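Local coordinates for uncharacterized protein TP-0789 domain-containing protein (Desulfovibrio piger ATCC 29098, PDB 4Z48) that is of unknown function but, as a LolA-like outer-membrane lipoprotein-sorting family member made with a signal sequence, may bind a lipid or lipoprotein-like ligand outside the cytoplasm, at residues Ser30-Ser35 and Arg45-Tyr50; Tyr78-Tyr83 and Asp123-Asp128; Arg177-Tyr182 and Lys192-Arg197; Lys200-Trp205 and Leu228-Gly233. All coordinates share one frame; numbering follows the deposited sequence.

Contact 1 (Ser30-Ser35 and Arg45-Tyr50); sequences SEAVMS and RSFKTY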
# COMPACT_ATOMS: atom_id res chain seq x y z
N SER A 30 -6.65 1.44 -12.07
CA SER A 30 -5.30 1.61 -12.61
C SER A 30 -4.76 0.30 -13.18
O SER A 30 -5.30 -0.77 -12.95
CB SER A 30 -4.33 2.18 -11.59
OG SER A 30 -3.88 1.23 -10.64
N GLU A 31 -3.72 0.44 -13.98
CA GLU A 31 -2.96 -0.64 -14.58
C GLU A 31 -1.52 -0.54 -14.07
O GLU A 31 -0.99 0.56 -13.86
CB GLU A 31 -3.03 -0.55 -16.11
CG GLU A 31 -4.42 -0.83 -16.65
CD GLU A 31 -4.59 -0.46 -18.10
OE1 GLU A 31 -3.57 -0.27 -18.80
OE2 GLU A 31 -5.75 -0.33 -18.55
N ALA A 32 -0.90 -1.67 -13.81
CA ALA A 32 0.48 -1.65 -13.32
C ALA A 32 1.30 -2.78 -13.89
O ALA A 32 0.74 -3.81 -14.27
CB ALA A 32 0.51 -1.75 -11.78
N VAL A 33 2.62 -2.56 -13.96
CA VAL A 33 3.62 -3.57 -14.30
C VAL A 33 4.61 -3.57 -13.12
O VAL A 33 5.07 -2.50 -12.71
CB VAL A 33 4.32 -3.36 -15.67
CG1 VAL A 33 5.51 -4.31 -15.82
CG2 VAL A 33 3.34 -3.60 -16.81
N MSE A 34 4.91 -4.75 -12.60
CA MSE A 34 5.84 -4.97 -11.50
C MSE A 34 7.00 -5.81 -11.99
O MSE A 34 6.79 -6.80 -12.70
CB MSE A 34 5.06 -5.63 -10.34
CG MSE A 34 5.88 -6.40 -9.35
SE MSE A 34 4.60 -7.40 -8.21
CE MSE A 34 4.05 -6.07 -7.15
N SER A 35 8.21 -5.39 -11.67
CA SER A 35 9.42 -6.11 -12.02
C SER A 35 10.20 -6.41 -10.71
O SER A 35 10.57 -5.49 -9.97
CB SER A 35 10.24 -5.30 -13.03
OG SER A 35 11.49 -5.92 -13.30
N ARG A 45 5.10 -9.14 -13.38
CA ARG A 45 3.66 -9.25 -13.22
C ARG A 45 2.99 -8.04 -13.81
O ARG A 45 3.53 -6.94 -13.68
CB ARG A 45 3.26 -9.37 -11.74
CG ARG A 45 3.47 -10.74 -11.11
CD ARG A 45 4.84 -10.87 -10.48
NE ARG A 45 4.95 -12.13 -9.76
CZ ARG A 45 5.31 -13.29 -10.30
NH1 ARG A 45 5.61 -13.35 -11.60
NH2 ARG A 45 5.37 -14.38 -9.56
N SER A 46 1.84 -8.23 -14.45
CA SER A 46 0.99 -7.16 -14.98
C SER A 46 -0.32 -7.31 -14.27
O SER A 46 -0.82 -8.43 -14.18
CB SER A 46 0.79 -7.27 -16.49
OG SER A 46 1.92 -6.83 -17.23
N PHE A 47 -0.91 -6.22 -13.77
CA PHE A 47 -2.20 -6.31 -13.09
C PHE A 47 -3.05 -5.04 -13.22
O PHE A 47 -2.56 -3.98 -13.58
CB PHE A 47 -2.03 -6.66 -11.60
CG PHE A 47 -1.16 -5.76 -10.76
CD1 PHE A 47 0.22 -5.94 -10.69
CD2 PHE A 47 -1.73 -4.74 -9.99
CE1 PHE A 47 1.02 -5.12 -9.90
CE2 PHE A 47 -0.93 -3.94 -9.16
CZ PHE A 47 0.43 -4.15 -9.10
N LYS A 48 -4.35 -5.18 -12.99
CA LYS A 48 -5.29 -4.07 -12.92
C LYS A 48 -5.81 -4.02 -11.49
O LYS A 48 -6.01 -5.07 -10.86
CB LYS A 48 -6.45 -4.20 -13.93
CG LYS A 48 -6.05 -4.04 -15.39
CD LYS A 48 -7.16 -4.49 -16.33
CE LYS A 48 -6.81 -4.18 -17.77
NZ LYS A 48 -5.80 -5.12 -18.32
N THR A 49 -5.99 -2.81 -10.94
CA THR A 49 -6.51 -2.61 -9.60
C THR A 49 -7.82 -1.83 -9.68
O THR A 49 -7.86 -0.75 -10.25
CB THR A 49 -5.48 -1.91 -8.65
OG1 THR A 49 -4.27 -2.68 -8.61
CG2 THR A 49 -6.00 -1.78 -7.22
N TYR A 50 -8.86 -2.33 -9.02
CA TYR A 50 -10.16 -1.65 -8.89
C TYR A 50 -10.35 -1.30 -7.41
O TYR A 50 -10.06 -2.15 -6.57
CB TYR A 50 -11.31 -2.56 -9.38
CG TYR A 50 -11.14 -3.06 -10.79
CD1 TYR A 50 -10.40 -4.21 -11.06
CD2 TYR A 50 -11.75 -2.41 -11.86
CE1 TYR A 50 -10.22 -4.66 -12.37
CE2 TYR A 50 -11.63 -2.89 -13.16
CZ TYR A 50 -10.86 -4.02 -13.41
OH TYR A 50 -10.73 -4.49 -14.70
O HOH W 1 -3.00 -1.60 -10.87
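This is an antiparallel strand pairing within the hairpin of strands 27-38 and 41-54, part of the curved antiparallel β-structure of a LolA-like fold. The two segments run at 153° to each other, and S30/T49, A32/F47 and M34 (selenomethionine)/R45 are hydrogen-bonded pairs alternating with the non-hydrogen-bonded pairs E31/K48 and V33/S46. The straightest bond runs from M34 N to R45 O, 2.8 Å with 175° at the hydrogen, nearly along the C=O axis. On the buried face, F47 takes the crowded rotamer, CG between its own N and carbonyl carbon (chi1 57°), which lays the ring back across the partner strand. A32 CB sits over one ring face, 3.8 Å from the centroid, a CH-π contact displaced toward the rim, while M34 CB meets the ring edge at CE1 (4.1 Å). A water joins S30 OG (3.0 Å) to T49 OG1 (2.8 Å), tying the two hydroxyls together across the strands. On the other face the aliphatic parts of E31 and K48 run side by side, CG to CG 3.8 Å, but their charged ends do not meet: the E31 carboxylate is held by Y29 and N227. R45 leads its guanidinium away to the carbonyl of M115. Strand 219-230 continues the sheet beyond 27-38, with W225 against S30 and A32, and strand 60-69 continues it beyond 41-54, with I65 and F67 against F47.

Contact 2 (Tyr78-Tyr83 and Asp123-Asp128); sequences YLVWSY and DIQNLD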
# COMPACT_ATOMS: atom_id res chain seq x y z
N TYR A 78 -6.91 -10.90 -6.07
CA TYR A 78 -6.92 -10.55 -4.65
C TYR A 78 -8.09 -9.67 -4.35
O TYR A 78 -8.28 -8.66 -5.03
CB TYR A 78 -5.64 -9.84 -4.21
CG TYR A 78 -4.45 -10.75 -4.12
CD1 TYR A 78 -3.75 -11.14 -5.27
CD2 TYR A 78 -3.96 -11.18 -2.89
CE1 TYR A 78 -2.63 -11.96 -5.20
CE2 TYR A 78 -2.84 -12.00 -2.80
CZ TYR A 78 -2.16 -12.36 -3.95
OH TYR A 78 -1.05 -13.16 -3.87
N LEU A 79 -8.91 -10.05 -3.34
CA LEU A 79 -10.04 -9.25 -2.89
C LEU A 79 -9.68 -8.70 -1.49
O LEU A 79 -9.32 -9.48 -0.62
CB LEU A 79 -11.35 -10.07 -2.87
CG LEU A 79 -12.63 -9.35 -2.38
CD1 LEU A 79 -12.91 -8.08 -3.18
CD2 LEU A 79 -13.83 -10.27 -2.48
N VAL A 80 -9.70 -7.38 -1.31
CA VAL A 80 -9.33 -6.79 -0.02
C VAL A 80 -10.49 -5.94 0.48
O VAL A 80 -10.99 -5.10 -0.26
CB VAL A 80 -8.02 -5.95 -0.07
CG1 VAL A 80 -7.61 -5.50 1.33
CG2 VAL A 80 -6.88 -6.68 -0.79
N TRP A 81 -10.93 -6.20 1.72
CA TRP A 81 -11.93 -5.43 2.45
C TRP A 81 -11.21 -4.79 3.63
O TRP A 81 -10.92 -5.46 4.63
CB TRP A 81 -13.11 -6.30 2.91
CG TRP A 81 -13.97 -6.86 1.82
CD1 TRP A 81 -13.87 -6.64 0.47
CD2 TRP A 81 -15.07 -7.76 2.00
NE1 TRP A 81 -14.84 -7.35 -0.19
CE2 TRP A 81 -15.60 -8.04 0.72
CE3 TRP A 81 -15.69 -8.34 3.14
CZ2 TRP A 81 -16.69 -8.88 0.53
CZ3 TRP A 81 -16.77 -9.18 2.95
CH2 TRP A 81 -17.27 -9.45 1.66
N SER A 82 -10.78 -3.55 3.43
CA SER A 82 -9.98 -2.78 4.37
C SER A 82 -10.90 -1.83 5.14
O SER A 82 -11.64 -1.06 4.54
CB SER A 82 -8.85 -2.05 3.63
OG SER A 82 -7.88 -1.50 4.50
N TYR A 83 -10.92 -1.96 6.48
CA TYR A 83 -11.83 -1.21 7.35
C TYR A 83 -11.17 -0.09 8.15
O TYR A 83 -10.07 -0.25 8.68
CB TYR A 83 -12.51 -2.16 8.35
CG TYR A 83 -13.15 -3.37 7.72
CD1 TYR A 83 -14.32 -3.27 6.97
CD2 TYR A 83 -12.55 -4.63 7.83
CE1 TYR A 83 -14.89 -4.37 6.35
CE2 TYR A 83 -13.10 -5.74 7.19
CZ TYR A 83 -14.28 -5.61 6.47
OH TYR A 83 -14.84 -6.72 5.91
N ASP A 123 1.15 -4.94 3.03
CA ASP A 123 1.50 -3.71 2.32
C ASP A 123 0.44 -3.30 1.29
O ASP A 123 0.42 -2.14 0.87
CB ASP A 123 2.86 -3.85 1.64
CG ASP A 123 4.03 -4.04 2.59
OD1 ASP A 123 3.94 -3.57 3.74
OD2 ASP A 123 5.04 -4.62 2.18
N ILE A 124 -0.45 -4.25 0.89
CA ILE A 124 -1.51 -4.07 -0.09
C ILE A 124 -2.78 -3.42 0.53
O ILE A 124 -3.60 -2.90 -0.21
CB ILE A 124 -1.78 -5.44 -0.77
CG1 ILE A 124 -0.55 -5.92 -1.59
CG2 ILE A 124 -3.05 -5.48 -1.60
CD1 ILE A 124 0.18 -4.91 -2.40
N GLN A 125 -2.92 -3.40 1.86
CA GLN A 125 -4.05 -2.72 2.53
C GLN A 125 -3.82 -1.18 2.63
O GLN A 125 -2.77 -0.69 2.20
CB GLN A 125 -4.28 -3.29 3.93
CG GLN A 125 -4.52 -4.79 3.94
CD GLN A 125 -4.16 -5.42 5.27
OE1 GLN A 125 -3.46 -4.85 6.12
NE2 GLN A 125 -4.60 -6.64 5.45
N ASN A 126 -4.80 -0.44 3.24
CA ASN A 126 -4.79 1.02 3.44
C ASN A 126 -3.49 1.47 4.08
O ASN A 126 -3.17 1.07 5.20
CB ASN A 126 -6.00 1.44 4.30
CG ASN A 126 -6.24 2.93 4.48
OD1 ASN A 126 -5.51 3.81 3.99
ND2 ASN A 126 -7.29 3.26 5.22
N LEU A 127 -2.72 2.29 3.34
CA LEU A 127 -1.43 2.83 3.79
C LEU A 127 -1.61 4.01 4.77
O LEU A 127 -0.67 4.35 5.49
CB LEU A 127 -0.58 3.26 2.55
CG LEU A 127 0.87 3.79 2.73
CD1 LEU A 127 1.75 2.82 3.49
CD2 LEU A 127 1.50 4.09 1.39
N ASP A 128 -2.83 4.61 4.84
CA ASP A 128 -3.05 5.78 5.68
C ASP A 128 -4.19 5.60 6.72
O ASP A 128 -5.02 6.49 6.88
CB ASP A 128 -3.28 7.02 4.80
CG ASP A 128 -2.04 7.46 4.03
OD1 ASP A 128 -1.13 8.06 4.66
OD2 ASP A 128 -1.97 7.19 2.81
O HOH W 2 -8.85 0.94 6.23
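An Asx turn at N126 shapes the loop that passes over strand 77-82 in this LolA-like β-fold: N126 OD1 accepts from D128 N at 2.9 Å, with the donor lying well above the carbonyl plane. The side chain of N126, with CG anti to its backbone N (chi1 -173°), thus folds onto the chain that follows it. The apolar part of the contact is made by V80, whose two methyls divide the work. CG2 meets CG2 of I124 at 4.1 Å, and CG1 meets the CG methylene of Q125, each pair crossing at about a right angle. These are glancing touches of branch against branch, in keeping with a loop resting on a strand rather than pairing with it; I65 of strand 60-69 also packs against I124, and M92 of strand 91-96 against both V80 and Q125. The polar part gathers at S82, whose OG stands anti to its own N (chi1 -169°) and thereby reaches toward the loop. There N126 N donates a weak bond to it, fairly straight at 163° but long, and N126 CB lies close by. Outside the two segments D90 is the stronger partner of this hydroxyl, its OD2 hydrogen-bonded to S82 OG, while D90 OD1 takes the backbone NH of Y83. A water completes the link between the segments, donating to S82 OG at 3.1 Å and accepting from N126 ND2 at 3.0 Å.

Contact 3 (Arg177-Tyr182 and Lys192-Arg197); sequences RLRADY and KLFFSR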
# COMPACT_ATOMS: atom_id res chain seq x y z
N ARG A 177 4.20 10.59 0.30
CA ARG A 177 5.51 10.08 0.74
C ARG A 177 6.49 10.17 -0.43
O ARG A 177 6.09 9.92 -1.58
CB ARG A 177 5.39 8.60 1.16
CG ARG A 177 4.52 8.38 2.38
CD ARG A 177 4.12 6.90 2.57
NE ARG A 177 3.44 6.76 3.88
CZ ARG A 177 2.14 7.00 4.08
NH1 ARG A 177 1.35 7.33 3.07
NH2 ARG A 177 1.62 6.89 5.29
N LEU A 178 7.76 10.49 -0.15
CA LEU A 178 8.85 10.47 -1.09
C LEU A 178 9.70 9.21 -0.82
O LEU A 178 10.13 8.55 -1.75
CB LEU A 178 9.68 11.75 -0.98
CG LEU A 178 10.96 11.87 -1.80
CD1 LEU A 178 10.66 12.02 -3.27
CD2 LEU A 178 11.78 13.06 -1.36
N ARG A 179 9.86 8.84 0.44
CA ARG A 179 10.67 7.72 0.85
C ARG A 179 10.16 7.22 2.20
O ARG A 179 9.54 7.99 2.97
CB ARG A 179 12.15 8.20 0.93
CG ARG A 179 13.16 7.33 1.69
CD ARG A 179 14.60 7.83 1.58
NE ARG A 179 14.84 9.05 2.36
CZ ARG A 179 16.04 9.49 2.73
NH1 ARG A 179 17.14 8.81 2.40
NH2 ARG A 179 16.16 10.61 3.43
N ALA A 180 10.38 5.94 2.49
CA ALA A 180 10.07 5.39 3.82
C ALA A 180 10.98 4.21 4.14
O ALA A 180 11.37 3.44 3.25
CB ALA A 180 8.61 5.01 3.96
N ASP A 181 11.38 4.14 5.40
CA ASP A 181 12.19 3.06 5.94
C ASP A 181 11.35 2.28 6.89
O ASP A 181 10.71 2.88 7.75
CB ASP A 181 13.45 3.58 6.62
CG ASP A 181 14.52 4.11 5.68
OD1 ASP A 181 14.43 3.85 4.47
OD2 ASP A 181 15.45 4.80 6.17
N TYR A 182 11.30 0.94 6.73
CA TYR A 182 10.52 0.02 7.56
C TYR A 182 11.44 -0.83 8.40
O TYR A 182 12.44 -1.34 7.90
CB TYR A 182 9.60 -0.90 6.72
CG TYR A 182 8.39 -0.29 6.04
CD1 TYR A 182 8.21 1.10 5.98
CD2 TYR A 182 7.47 -1.09 5.36
CE1 TYR A 182 7.12 1.66 5.32
CE2 TYR A 182 6.36 -0.54 4.72
CZ TYR A 182 6.20 0.83 4.68
OH TYR A 182 5.11 1.35 4.02
N LYS A 192 13.12 -0.70 2.33
CA LYS A 192 13.35 0.69 1.91
C LYS A 192 12.38 0.96 0.75
O LYS A 192 12.39 0.23 -0.23
CB LYS A 192 14.82 0.96 1.49
CG LYS A 192 15.85 0.86 2.59
CD LYS A 192 17.12 1.62 2.19
CE LYS A 192 18.38 0.77 2.19
NZ LYS A 192 19.63 1.58 2.07
N LEU A 193 11.52 1.97 0.89
CA LEU A 193 10.54 2.34 -0.13
C LEU A 193 10.90 3.68 -0.73
O LEU A 193 11.31 4.59 -0.00
CB LEU A 193 9.13 2.39 0.43
CG LEU A 193 8.47 1.08 0.90
CD1 LEU A 193 9.09 0.58 2.21
CD2 LEU A 193 6.98 1.30 1.13
N PHE A 194 10.78 3.77 -2.06
CA PHE A 194 11.02 4.98 -2.84
C PHE A 194 9.81 5.23 -3.67
O PHE A 194 9.44 4.40 -4.50
CB PHE A 194 12.27 4.84 -3.73
CG PHE A 194 13.55 4.52 -2.99
CD1 PHE A 194 13.90 3.20 -2.71
CD2 PHE A 194 14.38 5.53 -2.53
CE1 PHE A 194 15.08 2.90 -2.03
CE2 PHE A 194 15.57 5.23 -1.85
CZ PHE A 194 15.90 3.91 -1.60
N PHE A 195 9.15 6.35 -3.42
CA PHE A 195 7.96 6.76 -4.14
C PHE A 195 8.54 7.71 -5.21
O PHE A 195 8.60 8.92 -5.03
CB PHE A 195 6.95 7.37 -3.12
CG PHE A 195 6.56 6.45 -1.97
CD1 PHE A 195 7.37 6.34 -0.83
CD2 PHE A 195 5.35 5.77 -1.98
CE1 PHE A 195 7.02 5.50 0.24
CE2 PHE A 195 4.98 4.95 -0.89
CZ PHE A 195 5.83 4.80 0.20
N SER A 196 9.11 7.11 -6.26
CA SER A 196 9.94 7.73 -7.29
C SER A 196 9.21 8.58 -8.34
O SER A 196 9.87 9.24 -9.16
CB SER A 196 10.78 6.67 -7.99
OG SER A 196 9.99 5.58 -8.46
N ARG A 197 7.88 8.58 -8.33
CA ARG A 197 7.09 9.38 -9.26
C ARG A 197 5.72 9.71 -8.68
O ARG A 197 5.02 8.84 -8.18
CB ARG A 197 6.93 8.70 -10.64
CG ARG A 197 6.29 9.64 -11.69
CD ARG A 197 6.17 9.00 -13.08
NE ARG A 197 5.45 7.72 -13.06
CZ ARG A 197 5.59 6.77 -13.98
NH1 ARG A 197 6.50 6.89 -14.93
NH2 ARG A 197 4.86 5.65 -13.91
O HOH W 3 6.32 11.09 -3.98
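Strands 179-182 and 192-197 run antiparallel at 167°, A180 and L193 forming a hydrogen-bonded pair between the non-hydrogen-bonded pairs R179/F194 and D181/K192. L193 N reaches A180 O at 2.8 Å, nearly along the C=O axis, whereas A180 N approaches L193 O from above the carbonyl plane. A further bond, F195 N to L178 O, extends the pairing to the corner that the chain turns at L178. On the buried face, L193 has CG anti to its carbonyl carbon (chi1 -67°), which brings CD1 squarely over the centre of the Y182 ring, 3.6 Å from the centroid and only 3° off the normal. Its other methyl, CD2, lies beside the phenol oxygen, 3.4 Å from Y182 OH. F195 packs at the corner, against R177. R177 CB lies over one face of its ring at 3.7 Å from the centroid, toward the rim, and R177 CD continues alongside to CZ, so the aliphatic part of the extended arginine runs along the phenyl ring. The guanidinium itself goes on to Q168. At the root of the ring F195 CB comes within 3.1 Å of R177 O, a tight approach, and a water donates to that same carbonyl at 2.7 Å and weakly to F195 O. On the opposite face K192 CG lies beside D181 OD1, their charged atoms apart, while R179 makes a cation-π contact with W169 of the next strand. The arrangement is a β-hairpin of strands 177-184 and 189-201; on its other side strand 177-184 forms a classic β-bulge against strand 163-171, where L178 and R179 both face W169.

Contact 4 (Lys200-Trp205 and Leu228-Gly233); sequences KIDGIW and LRYDVG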
# COMPACT_ATOMS: atom_id res chain seq x y z
N LYS A 200 -0.37 14.42 -10.80
CA LYS A 200 -1.67 14.93 -10.38
C LYS A 200 -2.68 14.35 -11.36
O LYS A 200 -2.67 14.69 -12.55
CB LYS A 200 -1.67 16.46 -10.33
CG LYS A 200 -2.79 17.04 -9.51
CD LYS A 200 -2.62 18.56 -9.55
CE LYS A 200 -3.67 19.30 -8.78
NZ LYS A 200 -3.36 20.76 -8.78
N ILE A 201 -3.49 13.38 -10.89
CA ILE A 201 -4.45 12.71 -11.76
C ILE A 201 -5.85 13.07 -11.31
O ILE A 201 -6.19 12.83 -10.17
CB ILE A 201 -4.23 11.17 -11.78
CG1 ILE A 201 -2.86 10.80 -12.40
CG2 ILE A 201 -5.38 10.47 -12.52
CD1 ILE A 201 -2.19 9.67 -11.67
N ASP A 202 -6.66 13.64 -12.22
CA ASP A 202 -8.02 14.11 -11.93
C ASP A 202 -8.05 14.96 -10.64
O ASP A 202 -8.95 14.80 -9.81
CB ASP A 202 -9.03 12.93 -11.86
CG ASP A 202 -9.02 12.03 -13.09
OD1 ASP A 202 -8.90 12.57 -14.21
OD2 ASP A 202 -9.13 10.79 -12.93
N GLY A 203 -7.06 15.84 -10.51
CA GLY A 203 -6.92 16.77 -9.38
C GLY A 203 -6.37 16.19 -8.10
O GLY A 203 -6.39 16.88 -7.08
N ILE A 204 -5.87 14.92 -8.11
CA ILE A 204 -5.36 14.24 -6.92
C ILE A 204 -3.90 13.79 -7.14
O ILE A 204 -3.63 12.90 -7.96
CB ILE A 204 -6.25 12.99 -6.54
CG1 ILE A 204 -7.77 13.36 -6.39
CG2 ILE A 204 -5.70 12.26 -5.28
CD1 ILE A 204 -8.76 12.11 -6.19
N TRP A 205 -2.99 14.35 -6.33
CA TRP A 205 -1.58 13.97 -6.35
C TRP A 205 -1.50 12.48 -5.94
O TRP A 205 -2.03 12.11 -4.89
CB TRP A 205 -0.78 14.89 -5.43
CG TRP A 205 -0.38 16.17 -6.11
CD1 TRP A 205 -0.88 17.41 -5.87
CD2 TRP A 205 0.57 16.31 -7.18
NE1 TRP A 205 -0.31 18.32 -6.73
CE2 TRP A 205 0.60 17.68 -7.52
CE3 TRP A 205 1.42 15.42 -7.85
CZ2 TRP A 205 1.46 18.18 -8.51
CZ3 TRP A 205 2.25 15.90 -8.85
CH2 TRP A 205 2.25 17.27 -9.19
N LEU A 228 -4.23 5.50 -14.84
CA LEU A 228 -4.97 5.64 -13.59
C LEU A 228 -6.07 6.68 -13.76
O LEU A 228 -5.89 7.74 -14.37
CB LEU A 228 -4.07 5.97 -12.38
CG LEU A 228 -4.70 5.76 -10.97
CD1 LEU A 228 -3.64 5.46 -9.95
CD2 LEU A 228 -5.50 6.96 -10.49
N ARG A 229 -7.25 6.34 -13.25
CA ARG A 229 -8.44 7.20 -13.32
C ARG A 229 -9.19 7.18 -11.99
O ARG A 229 -9.19 6.16 -11.31
CB ARG A 229 -9.38 6.72 -14.43
CG ARG A 229 -8.91 7.02 -15.85
CD ARG A 229 -10.07 7.41 -16.74
NE ARG A 229 -11.01 6.30 -16.95
CZ ARG A 229 -12.29 6.46 -17.29
NH1 ARG A 229 -12.80 7.68 -17.43
NH2 ARG A 229 -13.07 5.40 -17.47
N TYR A 230 -9.82 8.30 -11.61
CA TYR A 230 -10.64 8.35 -10.39
C TYR A 230 -12.12 8.52 -10.72
O TYR A 230 -12.44 9.10 -11.77
CB TYR A 230 -10.22 9.49 -9.47
CG TYR A 230 -8.89 9.26 -8.81
CD1 TYR A 230 -8.75 8.31 -7.80
CD2 TYR A 230 -7.77 10.03 -9.15
CE1 TYR A 230 -7.53 8.12 -7.16
CE2 TYR A 230 -6.54 9.83 -8.52
CZ TYR A 230 -6.42 8.86 -7.54
OH TYR A 230 -5.24 8.61 -6.91
N ASP A 231 -13.02 8.09 -9.81
CA ASP A 231 -14.47 8.25 -9.91
C ASP A 231 -15.02 7.88 -11.31
O ASP A 231 -15.70 8.68 -11.96
CB ASP A 231 -14.87 9.68 -9.52
CG ASP A 231 -14.52 9.99 -8.07
OD1 ASP A 231 -14.19 9.07 -7.35
OD2 ASP A 231 -14.61 11.17 -7.68
N VAL A 232 -14.74 6.63 -11.72
CA VAL A 232 -15.15 6.06 -13.01
C VAL A 232 -16.55 5.43 -12.93
O VAL A 232 -17.12 5.07 -13.97
CB VAL A 232 -14.10 5.05 -13.55
CG1 VAL A 232 -12.79 5.76 -13.85
CG2 VAL A 232 -13.86 3.90 -12.59
N GLY A 233 -17.09 5.32 -11.71
CA GLY A 233 -18.41 4.73 -11.47
C GLY A 233 -18.39 3.22 -11.44
O GLY A 233 -19.22 2.57 -12.09
O HOH W 4 -7.55 10.06 -15.69
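Y230 has CG anti to its carbonyl carbon (chi1 -71°), which sets its ring against I201 and I204 of the turn 201-204, and D202 uses the same kind of rotamer (chi1 -54°) to bring its carboxylate to the backbone of Y230. D202 OD2 accepts from Y230 N at 2.9 Å with 164° at the hydrogen, met nearly along its C-O axis. A water lies 3.2 Å from D202 OD1 and 3.1 Å from L228 O, placed to bridge them, though it has more acceptors near it than protons to give. The Y230 ring is packed on both faces. I204 CD1 lies over the centre of one, 3.8 Å from the centroid, and L228 CD2 of its own strand, in the conformer described, lies over the other, toward the rim. I201 O lies at the ring edge, near its plane, 3.4 Å from Y230 CD2, and I204 CB touches CE2. The phenol oxygen is hydrogen-bonded to T206, fixing the far end of the ring. I201 sends CG2, anti to its own N, against L228 O at 3.3 Å. The segment 201-204 is a type I′ β-turn, its ends joined by mutual I201-I204 backbone bonds, with both central residues, D202 and G203, at positive phi: a tight two-residue hairpin joining strands 189-201 and 204-214, packed against the end of strand 219-230.

The four contacts follow one another along the chain and all reach the same run of antiparallel strands. Contacts 2 and 3 are joined most firmly: their centres lie about 18 Å apart, yet D128 OD1 forms a salt bridge with R177 NH1 at 3.0 Å, and L127 CD1 packs on Y182 OH, so the loop 123-128 bridges strand 77-82 and hairpin 177-184/189-201. Contacts 1 and 4 meet through neighbouring strands 27-38 and 219-230, S30 CB lying 3.6 Å from L228 CG. Contacts 3 and 4 share strand 189-201 but touch nowhere beyond their adjoining sequence, with centres about 21 Å apart. Contacts 1 and 2 stay about 6 Å apart at their nearest atoms.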